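Local coordinates for protein MstE (Scytonema sp. PCC 10023, PDB 6SBF) that is a class II (type II) terpene cyclase that assembles complex isoprenoid scaffolds, probably during merosterol biosynthesis, at residues Y18-Q23 against A287-I292; L69-Y74 against S359-A364. The protein carries 1 engineered substitution. All blocks are in the same frame, centred on the assembly; numbering follows the deposited sequence. Where two conformers were deposited one is given.

Contact 1. Residues Y18-Q23 against A287-I292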
ATOM      1  N   TYR A  18      15.257  13.462  23.028  1.00 24.29           N
ATOM      2  CA  TYR A  18      13.980  13.065  23.674  1.00 19.96           C
ATOM      3  C   TYR A  18      12.822  13.933  23.144  1.00 18.39           C
ATOM      4  O   TYR A  18      11.711  13.424  22.947  1.00 20.46           O
ATOM      5  CB  TYR A  18      14.051  13.082  25.212  1.00 23.79           C
ATOM      6  CG  TYR A  18      14.980  12.056  25.801  1.00 31.53           C
ATOM      7  CD1 TYR A  18      14.944  10.719  25.428  1.00 40.67           C
ATOM      8  CD2 TYR A  18      15.858  12.428  26.803  1.00 40.17           C
ATOM      9  CE1 TYR A  18      15.765   9.783  26.034  1.00 52.42           C
ATOM     10  CE2 TYR A  18      16.696  11.507  27.403  1.00 57.01           C
ATOM     11  CZ  TYR A  18      16.655  10.185  27.010  1.00 66.95           C
ATOM     12  OH  TYR A  18      17.481   9.273  27.594  1.00 78.91           O
ATOM     13  N   PRO A  19      12.987  15.252  22.901  1.00 16.45           N
ATOM     14  CA  PRO A  19      11.894  16.038  22.299  1.00 15.06           C
ATOM     15  C   PRO A  19      11.403  15.440  20.980  1.00 15.27           C
ATOM     16  O   PRO A  19      10.211  15.506  20.693  1.00 16.03           O
ATOM     17  CB  PRO A  19      12.472  17.456  22.171  1.00 19.57           C
ATOM     18  CG  PRO A  19      13.488  17.529  23.287  1.00 21.66           C
ATOM     19  CD  PRO A  19      14.064  16.118  23.389  1.00 18.95           C
ATOM     20  N   LYS A  20      12.325  14.945  20.150  1.00 17.00           N
ATOM     21  CA  LYS A  20      11.922  14.369  18.863  1.00 17.91           C
ATOM     22  C   LYS A  20      11.179  13.041  19.078  1.00 17.40           C
ATOM     23  O   LYS A  20      10.147  12.793  18.441  1.00 17.78           O
ATOM     24  CB  LYS A  20      13.126  14.347  17.892  1.00 23.74           C
ATOM     25  CG  LYS A  20      12.701  14.073  16.464  1.00 23.24           C
ATOM     26  CD  LYS A  20      13.863  14.205  15.498  1.00 26.04           C
ATOM     27  CE  LYS A  20      13.490  13.843  14.072  1.00 25.43           C
ATOM     28  NZ  LYS A  20      14.559  13.998  13.086  1.00 27.20           N
ATOM     29  N   LEU A  21      11.585  12.231  20.062  1.00 19.28           N
ATOM     30  CA  LEU A  21      10.843  10.990  20.356  1.00 18.95           C
ATOM     31  C   LEU A  21       9.447  11.313  20.875  1.00 17.09           C
ATOM     32  O   LEU A  21       8.486  10.675  20.444  1.00 17.44           O
ATOM     33  CB  LEU A  21      11.612  10.145  21.354  1.00 22.18           C
ATOM     34  CG  LEU A  21      11.032   8.751  21.578  1.00 24.83           C
ATOM     35  CD1 LEU A  21      11.001   7.905  20.314  1.00 27.12           C
ATOM     36  CD2 LEU A  21      11.810   8.051  22.669  1.00 33.43           C
ATOM     37  N   ASN A  22       9.346  12.285  21.778  1.00 15.68           N
ATOM     38  CA  ASN A  22       8.062  12.759  22.324  0.50 17.55           C
ATOM     39  C   ASN A  22       7.171  13.321  21.201  1.00 13.96           C
ATOM     40  O   ASN A  22       5.948  13.078  21.198  1.00 15.55           O
ATOM     41  CB  ASN A  22       8.377  13.822  23.370  0.50 21.74           C
ATOM     42  CG  ASN A  22       7.319  13.996  24.422  0.50 28.70           C
ATOM     43  OD1 ASN A  22       6.110  13.985  24.173  0.50 39.84           O
ATOM     44  ND2 ASN A  22       7.822  14.214  25.598  0.50 37.05           N
ATOM     45  N   GLN A  23       7.776  14.088  20.277  1.00 14.27           N
ATOM     46  CA  GLN A  23       6.933  14.596  19.156  1.00 14.56           C
ATOM     47  C   GLN A  23       6.476  13.437  18.278  1.00 14.32           C
ATOM     48  O   GLN A  23       5.333  13.465  17.778  1.00 15.18           O
ATOM     49  CB  GLN A  23       7.631  15.696  18.379  1.00 15.30           C
ATOM     50  CG  GLN A  23       6.732  16.242  17.308  1.00 16.02           C
ATOM     51  CD  GLN A  23       5.489  16.870  17.815  1.00 17.26           C
ATOM     52  OE1 GLN A  23       5.460  17.323  18.966  1.00 19.94           O
ATOM     53  NE2 GLN A  23       4.460  16.842  16.962  1.00 19.66           N
ATOM     54  N   ALA A 287      19.236  10.002   6.616  1.00 18.24           N
ATOM     55  CA  ALA A 287      18.123  10.207   5.680  1.00 18.09           C
ATOM     56  C   ALA A 287      16.803   9.901   6.374  1.00 16.47           C
ATOM     57  O   ALA A 287      15.830  10.637   6.229  1.00 16.29           O
ATOM     58  CB  ALA A 287      18.355   9.347   4.469  1.00 18.45           C
ATOM     59  N   ARG A 288      16.764   8.801   7.112  1.00 15.58           N
ATOM     60  CA  ARG A 288      15.550   8.513   7.886  1.00 14.95           C
ATOM     61  C   ARG A 288      15.203   9.630   8.868  1.00 14.48           C
ATOM     62  O   ARG A 288      13.997   9.989   9.012  1.00 15.25           O
ATOM     63  CB  ARG A 288      15.647   7.189   8.629  1.00 16.15           C
ATOM     64  CG  ARG A 288      15.689   5.989   7.700  1.00 18.26           C
ATOM     65  CD  ARG A 288      15.332   4.672   8.385  1.00 17.49           C
ATOM     66  NE  ARG A 288      16.093   4.498   9.625  1.00 18.40           N
ATOM     67  CZ  ARG A 288      17.321   3.992   9.737  1.00 20.36           C
ATOM     68  NH1 ARG A 288      17.860   3.251   8.787  1.00 19.80           N
ATOM     69  NH2 ARG A 288      17.955   4.151  10.875  1.00 23.18           N
ATOM     70  N   ALA A 289      16.183  10.148   9.585  1.00 16.56           N
ATOM     71  CA  ALA A 289      15.961  11.222  10.548  1.00 16.84           C
ATOM     72  C   ALA A 289      15.387  12.434   9.834  1.00 15.96           C
ATOM     73  O   ALA A 289      14.487  13.101  10.355  1.00 16.48           O
ATOM     74  CB  ALA A 289      17.260  11.551  11.238  1.00 19.52           C
ATOM     75  N   ALA A 290      15.894  12.740   8.638  1.00 16.36           N
ATOM     76  CA  ALA A 290      15.389  13.892   7.842  1.00 15.94           C
ATOM     77  C   ALA A 290      13.935  13.670   7.414  1.00 14.51           C
ATOM     78  O   ALA A 290      13.122  14.593   7.508  1.00 15.13           O
ATOM     79  CB  ALA A 290      16.318  14.188   6.649  1.00 18.11           C
ATOM     80  N   ALA A 291      13.618  12.467   6.968  1.00 14.18           N
ATOM     81  CA  ALA A 291      12.263  12.098   6.527  1.00 13.30           C
ATOM     82  C   ALA A 291      11.297  12.193   7.709  1.00 13.70           C
ATOM     83  O   ALA A 291      10.175  12.714   7.578  1.00 14.67           O
ATOM     84  CB  ALA A 291      12.259  10.723   5.941  1.00 14.99           C
ATOM     85  N   ILE A 292      11.725  11.693   8.861  1.00 14.51           N
ATOM     86  CA  ILE A 292      10.876  11.797  10.084  1.00 13.51           C
ATOM     87  C   ILE A 292      10.610  13.283  10.341  1.00 13.88           C
ATOM     88  O   ILE A 292       9.445  13.669  10.631  1.00 14.09           O
ATOM     89  CB  ILE A 292      11.541  11.093  11.283  1.00 15.46           C
ATOM     90  CG1 ILE A 292      11.529   9.585  11.092  1.00 15.70           C
ATOM     91  CG2 ILE A 292      10.863  11.509  12.577  1.00 16.50           C
ATOM     92  CD1 ILE A 292      12.466   8.855  12.059  1.00 17.58           C
TER
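Lys20 spans the gap between helix 18-37 and helix 282-298 and gives its ammonium group to the backbone carbonyl of Ala289. The nearest backbone approach, from Lys20 CA to Ile292 CA, is 9.2 Å, so the side chain alone makes the crossing. Its torsions show how: CG lies anti to the backbone N (chi1 -167°) and the chain beyond is fully extended, carrying NZ to 2.9 Å from Ala289 O. The bond is bent at the acceptor, with a C=O...N angle of 123°, and NZ approaches from above, tilted 38° from the plane of the carbonyl, so it does not follow a lone-pair direction. The closest carbon contact is one atom earlier, where Lys20 CE rests 3.8 Å from Ile292 CG2. This methyl belongs to a buried side chain that also touches Leu272 and Leu367, and it is the buried side of the contact. The other side is looser: Ala289 CB comes no nearer to NZ than 4.1 Å, and both Lys20 and Ala289 keep some exposure to solvent. The buried surface, 110 Å² summed over both segments, fits a single-residue bridge better than meshed helix faces. Were Lys20 replaced by an alanine, the Ala289 carbonyl would probably lose this donor and a gap would open over the Ile292 methyl. The arrangement is a lysine-to-backbone-carbonyl hydrogen bond joining two helices at the periphery of the alpha6-alpha6 barrel, with helix 282-298 lying in the part that resembles the C-terminal domain of squalene-hopene cyclases.

Contact 2. Residues L69-Y74 against S359-A364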
ATOM      1  N   LEU A  69      -2.061  -0.175  10.922  1.00 11.60           N
ATOM      2  CA  LEU A  69      -2.159   0.108  12.384  1.00 11.38           C
ATOM      3  C   LEU A  69      -1.773  -1.097  13.237  1.00 11.30           C
ATOM      4  O   LEU A  69      -1.695  -0.939  14.470  1.00 13.37           O
ATOM      5  CB  LEU A  69      -3.585   0.576  12.694  1.00 12.27           C
ATOM      6  CG  LEU A  69      -3.960   1.944  12.132  1.00 13.20           C
ATOM      7  CD1 LEU A  69      -5.399   2.261  12.458  1.00 16.07           C
ATOM      8  CD2 LEU A  69      -3.115   3.032  12.709  1.00 20.36           C
ATOM      9  N   ALA A  70      -1.530  -2.247  12.641  1.00 11.94           N
ATOM     10  CA  ALA A  70      -1.176  -3.458  13.403  1.00 12.49           C
ATOM     11  C   ALA A  70       0.171  -3.311  14.109  1.00 13.89           C
ATOM     12  O   ALA A  70       0.440  -4.094  15.013  1.00 17.94           O
ATOM     13  CB  ALA A  70      -1.173  -4.668  12.491  1.00 14.42           C
ATOM     14  N   THR A  71       1.009  -2.336  13.740  0.50 14.91           N
ATOM     15  CA  THR A  71       2.312  -2.066  14.406  0.50 18.67           C
ATOM     16  C   THR A  71       2.105  -1.367  15.761  0.50 17.45           C
ATOM     17  O   THR A  71       3.035  -1.322  16.583  0.50 19.26           O
ATOM     18  CB  THR A  71       3.251  -1.235  13.527  0.50 23.54           C
ATOM     19  OG1 THR A  71       3.368  -1.783  12.213  0.50 31.73           O
ATOM     20  CG2 THR A  71       4.633  -1.227  14.126  0.50 26.70           C
ATOM     21  N   LEU A  72       0.933  -0.804  16.009  1.00 15.87           N
ATOM     22  CA  LEU A  72       0.765  -0.119  17.297  1.00 15.17           C
ATOM     23  C   LEU A  72       0.494  -1.090  18.452  1.00 15.71           C
ATOM     24  O   LEU A  72      -0.215  -2.077  18.299  1.00 20.06           O
ATOM     25  CB  LEU A  72      -0.402   0.837  17.231  1.00 15.09           C
ATOM     26  CG  LEU A  72      -0.043   2.082  16.488  1.00 20.03           C
ATOM     27  CD1 LEU A  72      -1.192   2.654  15.782  1.00 26.18           C
ATOM     28  CD2 LEU A  72       0.755   3.095  17.240  1.00 18.34           C
ATOM     29  N   PRO A  73       1.104  -0.798  19.625  0.50 16.18           N
ATOM     30  CA  PRO A  73       0.916  -1.614  20.824  0.50 16.42           C
ATOM     31  C   PRO A  73      -0.125  -1.019  21.757  0.50 16.55           C
ATOM     32  O   PRO A  73       0.202  -0.826  22.946  0.50 21.85           O
ATOM     33  CB  PRO A  73       2.293  -1.466  21.481  0.50 17.23           C
ATOM     34  CG  PRO A  73       2.602  -0.000  21.262  0.50 19.88           C
ATOM     35  CD  PRO A  73       2.112   0.261  19.841  0.50 17.63           C
ATOM     36  N   TYR A  74      -1.252  -0.578  21.191  1.00 14.33           N
ATOM     37  CA  TYR A  74      -2.370  -0.076  21.986  1.00 14.13           C
ATOM     38  C   TYR A  74      -3.573  -1.004  21.927  1.00 13.53           C
ATOM     39  O   TYR A  74      -4.011  -1.441  20.875  1.00 13.94           O
ATOM     40  CB  TYR A  74      -2.831   1.256  21.429  1.00 15.82           C
ATOM     41  CG  TYR A  74      -1.829   2.366  21.498  1.00 15.32           C
ATOM     42  CD1 TYR A  74      -0.859   2.477  22.469  1.00 16.85           C
ATOM     43  CD2 TYR A  74      -1.898   3.415  20.590  1.00 15.64           C
ATOM     44  CE1 TYR A  74      -0.050   3.587  22.562  1.00 15.04           C
ATOM     45  CE2 TYR A  74      -1.075   4.517  20.665  1.00 15.17           C
ATOM     46  CZ  TYR A  74      -0.160   4.623  21.666  1.00 14.65           C
ATOM     47  OH  TYR A  74       0.662   5.686  21.864  1.00 15.94           O
ATOM     48  N   SER A 359       4.796   4.238   9.003  1.00 11.83           N
ATOM     49  CA  SER A 359       6.244   4.444   8.735  1.00 11.72           C
ATOM     50  C   SER A 359       6.887   5.068   9.977  1.00 11.86           C
ATOM     51  O   SER A 359       8.035   4.753  10.273  1.00 12.57           O
ATOM     52  CB  SER A 359       6.451   5.260   7.465  1.00 12.53           C
ATOM     53  OG  SER A 359       6.117   6.661   7.613  1.00 14.07           O
ATOM     54  N   LEU A 360       6.199   5.991  10.655  1.00 11.69           N
ATOM     55  CA  LEU A 360       6.776   6.698  11.817  1.00 12.73           C
ATOM     56  C   LEU A 360       6.913   5.724  13.018  1.00 11.61           C
ATOM     57  O   LEU A 360       7.912   5.774  13.719  1.00 13.36           O
ATOM     58  CB  LEU A 360       5.914   7.891  12.193  1.00 11.81           C
ATOM     59  CG  LEU A 360       5.879   9.040  11.197  1.00 13.00           C
ATOM     60  CD1 LEU A 360       4.928  10.124  11.689  1.00 15.15           C
ATOM     61  CD2 LEU A 360       7.267   9.604  10.975  1.00 14.67           C
ATOM     62  N   VAL A 361       5.911   4.879  13.209  1.00 12.61           N
ATOM     63  CA  VAL A 361       5.996   3.837  14.257  1.00 13.56           C
ATOM     64  C   VAL A 361       7.199   2.923  13.999  1.00 13.19           C
ATOM     65  O   VAL A 361       7.991   2.641  14.927  1.00 16.29           O
ATOM     66  CB  VAL A 361       4.679   3.065  14.366  1.00 14.49           C
ATOM     67  CG1 VAL A 361       4.815   1.910  15.344  1.00 18.25           C
ATOM     68  CG2 VAL A 361       3.539   3.937  14.833  1.00 15.77           C
ATOM     69  N   LYS A 362       7.364   2.471  12.772  1.00 13.02           N
ATOM     70  CA  LYS A 362       8.456   1.539  12.450  1.00 14.45           C
ATOM     71  C   LYS A 362       9.796   2.255  12.550  1.00 15.31           C
ATOM     72  O   LYS A 362      10.775   1.600  12.915  1.00 17.44           O
ATOM     73  CB  LYS A 362       8.192   0.924  11.085  1.00 13.91           C
ATOM     74  CG  LYS A 362       6.972   0.024  10.960  1.00 16.97           C
ATOM     75  CD  LYS A 362       6.675  -0.553   9.587  1.00 19.29           C
ATOM     76  CE  LYS A 362       7.832  -1.222   8.933  1.00 24.27           C
ATOM     77  NZ  LYS A 362       8.040  -2.526   9.594  1.00 32.06           N
ATOM     78  N   ALA A 363       9.885   3.546  12.201  1.00 13.86           N
ATOM     79  CA  ALA A 363      11.181   4.221  12.160  1.00 14.78           C
ATOM     80  C   ALA A 363      11.645   4.701  13.517  1.00 16.76           C
ATOM     81  O   ALA A 363      12.865   4.929  13.677  1.00 17.94           O
ATOM     82  CB  ALA A 363      11.102   5.333  11.195  1.00 16.80           C
ATOM     83  N   ALA A 364      10.724   5.018  14.411  1.00 17.41           N
ATOM     84  CA  ALA A 364      11.084   5.693  15.667  1.00 19.96           C
ATOM     85  C   ALA A 364      12.181   4.964  16.436  1.00 22.02           C
ATOM     86  O   ALA A 364      13.058   5.623  16.986  1.00 24.09           O
ATOM     87  CB  ALA A 364       9.871   5.847  16.544  1.00 21.59           C
TER
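Thr71 and Val361 each turn a methyl across the gap by their first torsions. In Thr71, chi1 of -50° places OG1 beside the backbone N and sends CG2 anti to it; in Val361, chi1 of 174° puts CG1 anti to its own backbone N. The two side chains run antiparallel alongside one another, and CG2 of Thr71 meets CG1 of Val361 at 3.4 Å. That is tighter than usual for two carbons, but Thr71 was deposited in two conformers, so any strain is doubtful. The second valine branch is engaged as well: Val361 CG2 lies 3.8 Å from Leu72 CD2, the two side chains lying roughly perpendicular. Thr71 thus faces one branch and Leu72 the other. Further along the helix, Lys362 adds only aliphatic carbon, its CG standing 4.1 Å from Thr71 CG2. Its chain bends at chi3 and chi4, and NZ remains 5.4 Å from Thr71 OG1. Thr71 sits within a type I beta turn from Leu69 to Leu72, closed by Leu72 N to Leu69 O at 3.0 Å. Ile28 of helix 18-37 touches both Leu72 and Val361, extending the apolar patch. With aliphatic carbons making the closest side-chain contacts between the segments, the loop and helix 350-363 meet here by shape and dispersion, without directional polar bonds.

How the contacts relate
From the N terminus the chain passes 18-23, then 69-74, then 287-292 and finally 359-364, so the segments alternate and the two closures cross without nesting. Contact 1 closes a loop with 263 residues between its segments; contact 2 opens inside that loop and closes beyond it, with 284 between. Their centres are 14 Å apart, and they meet directly where Ile292 CD1 packs 3.9 Å from Ala363 CB. Helix 18-37 takes part in both regions, its start in contact 1 and Ile28 and Val32 beside contact 2. Together they tie this N-terminal helix and the loop before helix 75-90 to the C-terminal helices 282-298 and 350-363.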